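Local structure of coenzyme F420-dependent N(5),N(10)-methenyltetrahydromethanopterin reductase-related protein (Desulfurobacterium thermolithotrophum DSM 11699, 6HUZ) at residues Thr230-Ser233 against Met234-Gln238. The protein is a bacterial paralog of [Fe]-hydrogenase that holds an iron-guanylylpyridinol cofactor and uses tetrahydrofolate derivatives as substrates. Sequence-based numbering, arbitrary orientation.
Sequences TKRS and MTEFQ. With NA (sodium ion), chain I; NA (sodium ion), chain H; GUE (5,10-Methenyltetrahydrofolate), chain C.
Arg232 and Glu236, one turn apart at the start of helix 232-262, are brought together by their torsions: the arginine sets CG anti to its backbone N (chi1 174°) and bends at chi2, while Glu236 runs extended beyond CG. NE of Arg232 thereby reaches OE2 of Glu236 at 2.8 Å, coming from above the carboxylate plane, and NH1 adds a weak second bond to the same oxygen; the two flat groups stand 72° apart. Both carboxylate oxygens of Glu236 also bind a sodium ion, OE1 and OE2 each at 3.0 Å, in a site completed by a water, and by OE1 of Glu256 and the backbone O of Lys356, both of the second subunit. Arg232 NH1 forms a further salt bridge to Glu304 of that subunit, and Glu236 OE2 also accepts the backbone N of its Leu255. With an alanine in place of Arg232, Glu304 of the second subunit would probably lose this cationic partner, and Glu236 would be left to sodium and that backbone N.

The helix begins after its N-cap residue Lys231, whose O accepts Thr235 N at 3.0 Å; Glu236 N to Arg232 O and Phe237 N to Ser233 O continue the pattern. On another side, the hydroxyl of Thr230 donates a hydrogen bond to methenyltetrahydrofolate, OG1 to O11 at 2.6 Å, and Met234 lays SD 3.4 Å from that OG1. A water joins Thr230 O to Thr235 OG1. The helix start thus combines a hydrogen bond to the amide oxygen of the folate, with the methionine methyl packed beside it, and a carboxylate whose negative charge is probably stabilised by both guanidinium and sodium.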
loop_
_atom_site.group_PDB
_atom_site.type_symbol
_atom_site.label_atom_id
_atom_site.label_comp_id
_atom_site.label_asym_id
_atom_site.label_seq_id
_atom_site.Cartn_x
_atom_site.Cartn_y
_atom_site.Cartn_z
ATOM N N THR A 230 3.919 -16.143 -14.219
ATOM C CA THR A 230 2.940 -15.153 -14.708
ATOM C C THR A 230 3.676 -13.929 -15.285
ATOM O O THR A 230 4.884 -13.824 -15.095
ATOM C CB THR A 230 1.902 -14.813 -13.607
ATOM O OG1 THR A 230 0.838 -14.075 -14.211
ATOM C CG2 THR A 230 2.488 -14.008 -12.451
ATOM N N LYS A 231 2.961 -13.022 -15.991
ATOM C CA LYS A 231 3.549 -11.819 -16.622
ATOM C C LYS A 231 3.908 -10.708 -15.616
ATOM O O LYS A 231 3.193 -10.498 -14.629
ATOM C CB LYS A 231 2.553 -11.194 -17.619
ATOM C CG LYS A 231 2.345 -11.936 -18.912
ATOM C CD LYS A 231 1.247 -11.258 -19.742
ATOM C CE LYS A 231 0.507 -12.209 -20.661
ATOM N NZ LYS A 231 0.984 -12.131 -22.069
ATOM N N ARG A 232 4.989 -9.957 -15.900
ATOM C CA ARG A 232 5.434 -8.839 -15.046
ATOM C C ARG A 232 4.310 -7.835 -14.901
ATOM O O ARG A 232 4.036 -7.342 -13.805
ATOM C CB ARG A 232 6.645 -8.145 -15.697
ATOM C CG ARG A 232 7.108 -6.882 -14.971
ATOM C CD ARG A 232 8.095 -7.124 -13.862
ATOM N NE ARG A 232 8.707 -5.841 -13.493
ATOM C CZ ARG A 232 9.824 -5.367 -14.019
ATOM N NH1 ARG A 232 10.286 -4.179 -13.648
ATOM N NH2 ARG A 232 10.495 -6.075 -14.923
ATOM N N SER A 233 3.640 -7.532 -16.014
ATOM C CA SER A 233 2.541 -6.575 -15.999
ATOM C C SER A 233 1.463 -7.012 -15.005
ATOM O O SER A 233 0.908 -6.182 -14.305
ATOM C CB SER A 233 1.951 -6.414 -17.398
ATOM O OG SER A 233 1.323 -7.597 -17.856
ATOM N N MET A 234 1.169 -8.314 -14.953
ATOM C CA MET A 234 0.162 -8.826 -14.034
ATOM C C MET A 234 0.640 -8.708 -12.630
ATOM O O MET A 234 -0.122 -8.304 -11.755
ATOM C CB MET A 234 -0.187 -10.284 -14.379
ATOM C CG MET A 234 -0.862 -10.379 -15.708
ATOM S SD MET A 234 -1.064 -12.069 -16.245
ATOM C CE MET A 234 -2.350 -12.641 -15.047
ATOM N N THR A 235 1.913 -9.044 -12.392
ATOM C CA THR A 235 2.475 -8.931 -11.046
ATOM C C THR A 235 2.451 -7.472 -10.534
ATOM O O THR A 235 2.028 -7.214 -9.405
ATOM C CB THR A 235 3.905 -9.475 -11.057
ATOM O OG1 THR A 235 3.859 -10.844 -11.424
ATOM C CG2 THR A 235 4.614 -9.314 -9.686
ATOM N N GLU A 236 2.871 -6.526 -11.349
ATOM C CA GLU A 236 2.902 -5.124 -10.916
ATOM C C GLU A 236 1.512 -4.587 -10.688
ATOM O O GLU A 236 1.345 -3.768 -9.803
ATOM C CB GLU A 236 3.648 -4.238 -11.924
ATOM C CG GLU A 236 5.123 -4.569 -11.963
ATOM C CD GLU A 236 5.971 -3.564 -12.706
ATOM O OE1 GLU A 236 5.413 -2.686 -13.405
ATOM O OE2 GLU A 236 7.212 -3.670 -12.592
ATOM N N PHE A 237 0.527 -5.020 -11.491
ATOM C CA PHE A 237 -0.856 -4.576 -11.316
ATOM C C PHE A 237 -1.333 -5.082 -9.931
ATOM O O PHE A 237 -1.891 -4.318 -9.163
ATOM C CB PHE A 237 -1.788 -5.172 -12.412
ATOM C CG PHE A 237 -3.228 -4.852 -12.097
ATOM C CD1 PHE A 237 -3.770 -3.624 -12.438
ATOM C CD2 PHE A 237 -4.024 -5.756 -11.399
ATOM C CE1 PHE A 237 -5.081 -3.307 -12.084
ATOM C CE2 PHE A 237 -5.336 -5.440 -11.059
ATOM C CZ PHE A 237 -5.852 -4.217 -11.404
ATOM N N GLN A 238 -1.098 -6.371 -9.622
ATOM C CA GLN A 238 -1.495 -6.960 -8.330
ATOM C C GLN A 238 -0.853 -6.220 -7.149
ATOM O O GLN A 238 -1.551 -5.931 -6.185
ATOM C CB GLN A 238 -1.120 -8.444 -8.278
ATOM C CG GLN A 238 -2.008 -9.310 -9.176
ATOM C CD GLN A 238 -3.410 -9.458 -8.648
ATOM O OE1 GLN A 238 -3.642 -9.645 -7.428
ATOM N NE2 GLN A 238 -4.390 -9.387 -9.538
HETATM NA NA NA I . 7.811 -2.095 -15.045
HETATM NA NA NA H . -4.116 -7.206 -5.810
HETATM N N1 GUE C . -4.203 -18.479 -4.614
HETATM C C2 GUE C . -5.113 -17.469 -4.563
HETATM N N3 GUE C . -5.538 -16.814 -5.648
HETATM C C4 GUE C . -5.128 -17.092 -6.873
HETATM C C6 GUE C . -3.206 -20.052 -8.323
HETATM C "C1'" GUE C . -1.410 -17.363 -13.898
HETATM C "C2'" GUE C . -1.571 -16.410 -12.884
HETATM C "C3'" GUE C . -1.893 -16.812 -11.583
HETATM C "C4'" GUE C . -2.082 -18.170 -11.281
HETATM C "C5'" GUE C . -1.946 -19.114 -12.312
HETATM O O4 GUE C . -5.581 -16.447 -7.843
HETATM C C4A GUE C . -4.162 -18.202 -7.019
HETATM N N5 GUE C . -3.538 -18.640 -8.189
HETATM C C7 GUE C . -2.253 -20.297 -7.159
HETATM N N8 GUE C . -2.821 -19.895 -5.876
HETATM C C8A GUE C . -3.715 -18.878 -5.800
HETATM N N2 GUE C . -5.566 -17.111 -3.336
HETATM C C9 GUE C . -2.317 -20.004 -9.575
HETATM N N10 GUE C . -2.486 -18.615 -9.998
HETATM C "C6'" GUE C . -1.607 -18.708 -13.602
HETATM C C11 GUE C . -1.062 -16.943 -15.310
HETATM O O11 GUE C . -0.588 -15.839 -15.529
HETATM N N GUE C . -1.309 -17.796 -16.312
HETATM C CA GUE C . -1.173 -17.417 -17.720
HETATM C C GUE C . -2.456 -17.649 -18.493
HETATM O OX1 GUE C . -3.256 -18.540 -18.104
HETATM O OX2 GUE C . -2.705 -16.948 -19.498
HETATM C CB GUE C . 0.015 -18.121 -18.386
HETATM C CG GUE C . 0.809 -19.028 -17.439
HETATM C CD GUE C . 1.897 -19.822 -18.151
HETATM O OE1 GUE C . 3.040 -19.868 -17.617
HETATM O OE2 GUE C . 1.614 -20.412 -19.228
HETATM C C1 GUE C . -3.106 -17.901 -9.137
HETATM O O HOH W 1 6.256 -11.977 -13.078
HETATM O O HOH W 2 8.336 -3.621 -17.270
#